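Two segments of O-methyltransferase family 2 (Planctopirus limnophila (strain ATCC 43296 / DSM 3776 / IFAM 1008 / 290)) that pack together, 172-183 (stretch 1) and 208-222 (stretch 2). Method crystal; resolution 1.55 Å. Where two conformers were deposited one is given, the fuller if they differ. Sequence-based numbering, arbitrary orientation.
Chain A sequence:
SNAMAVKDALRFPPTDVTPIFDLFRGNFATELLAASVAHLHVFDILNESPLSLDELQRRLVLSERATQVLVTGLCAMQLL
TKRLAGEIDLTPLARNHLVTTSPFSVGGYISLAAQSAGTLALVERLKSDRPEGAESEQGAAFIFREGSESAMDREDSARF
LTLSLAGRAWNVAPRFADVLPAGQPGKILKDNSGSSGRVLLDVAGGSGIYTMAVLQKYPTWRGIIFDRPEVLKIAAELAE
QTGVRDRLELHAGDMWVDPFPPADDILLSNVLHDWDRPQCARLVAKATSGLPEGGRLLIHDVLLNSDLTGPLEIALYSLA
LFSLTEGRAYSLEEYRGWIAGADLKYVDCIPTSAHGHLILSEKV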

# COMPACT_ATOMS: atom_id res chain seq x y z
N VAL A 172 2.18 -22.32 0.40
CA VAL A 172 1.22 -22.65 -0.65
C VAL A 172 1.33 -24.12 -1.08
O VAL A 172 0.34 -24.73 -1.48
CB VAL A 172 1.39 -21.73 -1.87
CG1 VAL A 172 0.33 -22.08 -2.97
CG2 VAL A 172 1.26 -20.24 -1.43
N ALA A 173 2.54 -24.69 -1.03
CA ALA A 173 2.70 -26.05 -1.54
C ALA A 173 1.78 -27.06 -0.84
O ALA A 173 1.28 -27.96 -1.54
CB ALA A 173 4.17 -26.51 -1.45
N PRO A 174 1.47 -26.96 0.47
CA PRO A 174 0.52 -27.92 1.05
C PRO A 174 -0.86 -27.89 0.39
O PRO A 174 -1.47 -28.96 0.15
CB PRO A 174 0.44 -27.50 2.53
CG PRO A 174 1.80 -26.85 2.81
CD PRO A 174 2.12 -26.12 1.50
N ARG A 175 -1.37 -26.69 0.10
CA ARG A 175 -2.62 -26.57 -0.65
C ARG A 175 -2.47 -27.16 -2.04
O ARG A 175 -3.30 -27.97 -2.49
CB ARG A 175 -3.03 -25.10 -0.76
CG ARG A 175 -3.29 -24.42 0.54
CD ARG A 175 -4.47 -25.01 1.24
NE ARG A 175 -4.55 -24.55 2.62
CZ ARG A 175 -5.48 -25.01 3.46
NH1 ARG A 175 -6.35 -25.92 3.03
NH2 ARG A 175 -5.52 -24.56 4.70
N PHE A 176 -1.41 -26.76 -2.74
CA PHE A 176 -1.18 -27.24 -4.09
C PHE A 176 -1.21 -28.75 -4.16
O PHE A 176 -1.89 -29.33 -5.02
CB PHE A 176 0.18 -26.73 -4.58
CG PHE A 176 0.54 -27.23 -5.95
CD1 PHE A 176 0.14 -26.54 -7.06
CD2 PHE A 176 1.27 -28.38 -6.11
CE1 PHE A 176 0.46 -27.00 -8.32
CE2 PHE A 176 1.59 -28.87 -7.36
CZ PHE A 176 1.19 -28.17 -8.47
N ALA A 177 -0.45 -29.42 -3.28
CA ALA A 177 -0.45 -30.87 -3.29
C ALA A 177 -1.84 -31.42 -2.96
O ALA A 177 -2.28 -32.44 -3.52
CB ALA A 177 0.60 -31.41 -2.32
N ASP A 178 -2.56 -30.74 -2.05
CA ASP A 178 -3.87 -31.23 -1.66
C ASP A 178 -4.86 -31.19 -2.83
O ASP A 178 -5.74 -32.07 -2.93
CB ASP A 178 -4.39 -30.40 -0.48
CG ASP A 178 -5.73 -30.90 0.03
OD1 ASP A 178 -5.81 -32.05 0.49
OD2 ASP A 178 -6.71 -30.12 -0.04
N VAL A 179 -4.75 -30.21 -3.71
CA VAL A 179 -5.76 -30.08 -4.78
C VAL A 179 -5.31 -30.65 -6.12
O VAL A 179 -6.14 -30.73 -7.04
CB VAL A 179 -6.21 -28.62 -4.99
CG1 VAL A 179 -6.73 -28.05 -3.67
CG2 VAL A 179 -5.09 -27.77 -5.58
N LEU A 180 -4.05 -31.07 -6.26
CA LEU A 180 -3.64 -31.69 -7.51
C LEU A 180 -4.30 -33.05 -7.69
O LEU A 180 -4.08 -33.94 -6.85
CB LEU A 180 -2.12 -31.85 -7.55
CG LEU A 180 -1.60 -32.54 -8.80
CD1 LEU A 180 -1.84 -31.69 -10.04
CD2 LEU A 180 -0.13 -32.82 -8.61
N PRO A 181 -5.10 -33.27 -8.74
CA PRO A 181 -5.70 -34.59 -8.94
C PRO A 181 -4.64 -35.63 -9.31
O PRO A 181 -3.61 -35.30 -9.88
CB PRO A 181 -6.69 -34.37 -10.09
CG PRO A 181 -6.93 -32.84 -10.14
CD PRO A 181 -5.58 -32.27 -9.71
N ALA A 182 -4.92 -36.90 -8.99
CA ALA A 182 -3.97 -37.97 -9.30
C ALA A 182 -3.68 -38.10 -10.79
O ALA A 182 -2.60 -38.55 -11.18
CB ALA A 182 -4.50 -39.31 -8.77
N GLY A 183 -4.64 -37.76 -11.65
CA GLY A 183 -4.46 -38.00 -13.08
C GLY A 183 -4.43 -39.50 -13.42
O GLY A 183 -4.75 -40.37 -12.61
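Stretch 2 208-222: GIYTMAVLQKYPTWR

Stretch 2 begins with Gly208 in the N-cap position, its phi of 64° being one that glycine adopts readily, and continues as a helix from Ile209 to Lys217. This helix runs in the same general sense as helix 172-179 of stretch 1; their axes cross at -47° and approach to 8.5 Å. Beyond Lys217 the chain leaves helical geometry at Tyr218, makes a type I turn from Tyr218 to Trp221, closed by a bond from Trp221 N to Tyr218 O (3.0 Å), and becomes extended at Arg222.

So close an approach depends on small residues. Ala173 CA lies 4.9 Å from Tyr210 CA, and one turn later Ala177 CA lies 4.9 Å from Val214 CA. Ala213 points its methyl between Ala173 and Ala177: Ala213 CB is 4.0 Å from Ala173 CB and 3.9 Å from Ala177 CB. A methyl group fills such a space while letting the backbones come near each other. Ile209, with chi1 m and chi2 t, adds a smaller contact, Ile209 CG2 lying 3.8 Å from Ala173 CB.

Tyr210 has the largest area covered by the other stretch. Its CA-to-CB bond points sideways, but with chi1 m (-69°) and chi2 at -86° the ring comes nearer to stretch 1. Tyr210 CD1 is 3.6 Å from Ala173 CA and 3.8 Å from Phe176 CB, while Tyr210 OH reaches 3.5 Å from Val172 CB. The ring also turns an edge toward the face of Phe176, with centroids 5.5 Å apart and planes at 77°. Phe176, chi1 t and chi2 88°, meets Val214 at its own edge, where Phe176 CE2 is 3.7 Å from Val214 CG2. Val214 is t (169°), and the same Val214 CG2 lies 4.2 Å from Ala177 CB and 3.9 Å from Leu180 CD2, so one methyl touches three apolar residues.

Lys217 suits the exposed margin because its long aliphatic chain can pack while its amine remains near solvent. Its first three chi angles are t, and Lys217 CD passes 3.2 Å from Ala177 O; chi4 then turns to p. Lys217 NZ remains 4.5 Å from Asp178 OD1, beyond salt-bridge range, but a water bridges the charges, donating to Asp178 OD1 and accepting from Lys217 NZ, both at 3.2 Å.

After the helices, two aromatic side chains of stretch 2, Tyr218 and Trp221, both with chi1 m, cover the loop of stretch 1. Tyr218 combines an apolar ring with a polar tip: Tyr218 CE1 is 4.0 Å from Ala182 CB, and Tyr218 OH lies 3.0 Å from Leu180 O, well placed to donate a hydrogen bond, although its proton has another acceptor within reach. Trp221, with chi2 at 23°, brings the benzo end of its indole to stretch 1. Trp221 CZ3 is 4.1 Å from Leu180 CD2, a branch presented by chi1 t and chi2 p, and Trp221 CZ2 is 3.4 Å from Ala182 O, which sits at the ring edge. The two stretches together bury 651 Å².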

# COMPACT_ATOMS: atom_id res chain seq x y z
N GLY A 208 11.96 -26.22 -5.62
CA GLY A 208 11.35 -27.51 -5.87
C GLY A 208 10.36 -27.94 -4.79
O GLY A 208 9.92 -29.11 -4.75
N ILE A 209 9.98 -27.01 -3.93
CA ILE A 209 9.15 -27.32 -2.77
C ILE A 209 7.79 -27.85 -3.20
O ILE A 209 7.24 -28.75 -2.55
CB ILE A 209 9.03 -26.07 -1.88
CG1 ILE A 209 10.37 -25.86 -1.15
CG2 ILE A 209 7.90 -26.20 -0.86
CD1 ILE A 209 10.49 -24.47 -0.54
N TYR A 210 7.22 -27.30 -4.29
CA TYR A 210 5.92 -27.81 -4.72
C TYR A 210 6.00 -29.28 -5.10
O TYR A 210 5.09 -30.06 -4.78
CB TYR A 210 5.36 -26.99 -5.88
CG TYR A 210 4.97 -25.58 -5.45
CD1 TYR A 210 3.72 -25.31 -4.91
CD2 TYR A 210 5.87 -24.52 -5.58
CE1 TYR A 210 3.38 -24.03 -4.50
CE2 TYR A 210 5.52 -23.23 -5.17
CZ TYR A 210 4.27 -22.99 -4.65
OH TYR A 210 3.92 -21.71 -4.23
N THR A 211 7.08 -29.66 -5.80
CA THR A 211 7.27 -31.06 -6.18
C THR A 211 7.50 -31.93 -4.95
O THR A 211 6.95 -33.03 -4.88
CB THR A 211 8.43 -31.17 -7.15
OG1 THR A 211 8.08 -30.44 -8.33
CG2 THR A 211 8.69 -32.63 -7.54
N MSE A 212 8.29 -31.45 -3.98
CA MSE A 212 8.52 -32.23 -2.77
C MSE A 212 7.20 -32.50 -2.03
O MSE A 212 6.99 -33.62 -1.56
CB MSE A 212 9.53 -31.56 -1.85
CG MSE A 212 10.88 -31.42 -2.52
SE MSE A 212 11.96 -30.22 -1.47
CE MSE A 212 13.22 -29.84 -2.93
N ALA A 213 6.30 -31.51 -1.94
CA ALA A 213 5.00 -31.77 -1.33
C ALA A 213 4.23 -32.83 -2.12
O ALA A 213 3.65 -33.76 -1.53
CB ALA A 213 4.20 -30.47 -1.21
N VAL A 214 4.19 -32.70 -3.45
CA VAL A 214 3.48 -33.71 -4.24
C VAL A 214 4.06 -35.09 -3.99
O VAL A 214 3.33 -36.08 -3.84
CB VAL A 214 3.52 -33.32 -5.73
CG1 VAL A 214 3.03 -34.47 -6.62
CG2 VAL A 214 2.67 -32.06 -5.94
N LEU A 215 5.39 -35.19 -3.92
CA LEU A 215 5.99 -36.51 -3.71
C LEU A 215 5.67 -37.08 -2.33
O LEU A 215 5.60 -38.31 -2.19
CB LEU A 215 7.51 -36.45 -3.88
CG LEU A 215 8.02 -36.14 -5.30
CD1 LEU A 215 9.57 -36.17 -5.33
CD2 LEU A 215 7.41 -37.08 -6.36
N GLN A 216 5.52 -36.24 -1.29
CA GLN A 216 5.05 -36.77 -0.01
C GLN A 216 3.61 -37.25 -0.10
O GLN A 216 3.23 -38.24 0.55
CB GLN A 216 5.19 -35.73 1.11
CG GLN A 216 6.62 -35.32 1.42
CD GLN A 216 6.68 -34.55 2.71
OE1 GLN A 216 5.65 -34.05 3.17
NE2 GLN A 216 7.86 -34.46 3.31
N LYS A 217 2.79 -36.58 -0.89
CA LYS A 217 1.40 -37.00 -1.03
C LYS A 217 1.28 -38.29 -1.83
O LYS A 217 0.38 -39.10 -1.57
CB LYS A 217 0.59 -35.90 -1.70
CG LYS A 217 -0.86 -36.34 -1.92
CD LYS A 217 -1.76 -35.19 -2.07
CE LYS A 217 -3.19 -35.63 -1.70
NZ LYS A 217 -3.39 -35.78 -0.21
N TYR A 218 2.17 -38.49 -2.80
CA TYR A 218 2.08 -39.58 -3.77
C TYR A 218 3.38 -40.37 -3.68
O TYR A 218 4.32 -40.13 -4.45
CB TYR A 218 1.84 -39.04 -5.18
CG TYR A 218 0.48 -38.42 -5.40
CD1 TYR A 218 -0.65 -39.22 -5.53
CD2 TYR A 218 0.33 -37.05 -5.50
CE1 TYR A 218 -1.90 -38.67 -5.76
CE2 TYR A 218 -0.92 -36.48 -5.73
CZ TYR A 218 -2.02 -37.29 -5.85
OH TYR A 218 -3.26 -36.72 -6.09
N PRO A 219 3.46 -41.33 -2.76
CA PRO A 219 4.73 -42.05 -2.54
C PRO A 219 5.23 -42.85 -3.74
O PRO A 219 6.41 -43.25 -3.76
CB PRO A 219 4.38 -42.98 -1.37
CG PRO A 219 3.19 -42.37 -0.73
CD PRO A 219 2.41 -41.72 -1.82
N THR A 220 4.39 -43.14 -4.73
CA THR A 220 4.83 -43.88 -5.91
C THR A 220 5.33 -42.97 -7.02
O THR A 220 5.76 -43.48 -8.06
CB THR A 220 3.71 -44.75 -6.48
OG1 THR A 220 2.65 -43.91 -6.95
CG2 THR A 220 3.18 -45.70 -5.44
N TRP A 221 5.26 -41.66 -6.85
CA TRP A 221 5.67 -40.77 -7.92
C TRP A 221 7.15 -40.48 -7.84
O TRP A 221 7.81 -40.75 -6.83
CB TRP A 221 4.91 -39.44 -7.87
CG TRP A 221 3.47 -39.54 -8.23
CD1 TRP A 221 2.67 -40.65 -8.16
CD2 TRP A 221 2.64 -38.48 -8.69
NE1 TRP A 221 1.38 -40.34 -8.53
CE2 TRP A 221 1.33 -39.01 -8.86
CE3 TRP A 221 2.86 -37.12 -8.97
CZ2 TRP A 221 0.27 -38.24 -9.32
CZ3 TRP A 221 1.81 -36.35 -9.41
CH2 TRP A 221 0.52 -36.91 -9.59
N ARG A 222 7.69 -39.91 -8.92
CA ARG A 222 9.06 -39.41 -8.95
C ARG A 222 9.03 -37.97 -9.45
O ARG A 222 8.16 -37.58 -10.22
CB ARG A 222 10.00 -40.23 -9.88
CG ARG A 222 10.32 -41.62 -9.36
CD ARG A 222 11.41 -42.33 -10.19
NE ARG A 222 12.69 -41.61 -10.34
CZ ARG A 222 13.76 -41.79 -9.56
NH1 ARG A 222 13.72 -42.65 -8.55
NH2 ARG A 222 14.89 -41.12 -9.80
O HOH W 1 -3.07 -33.14 1.62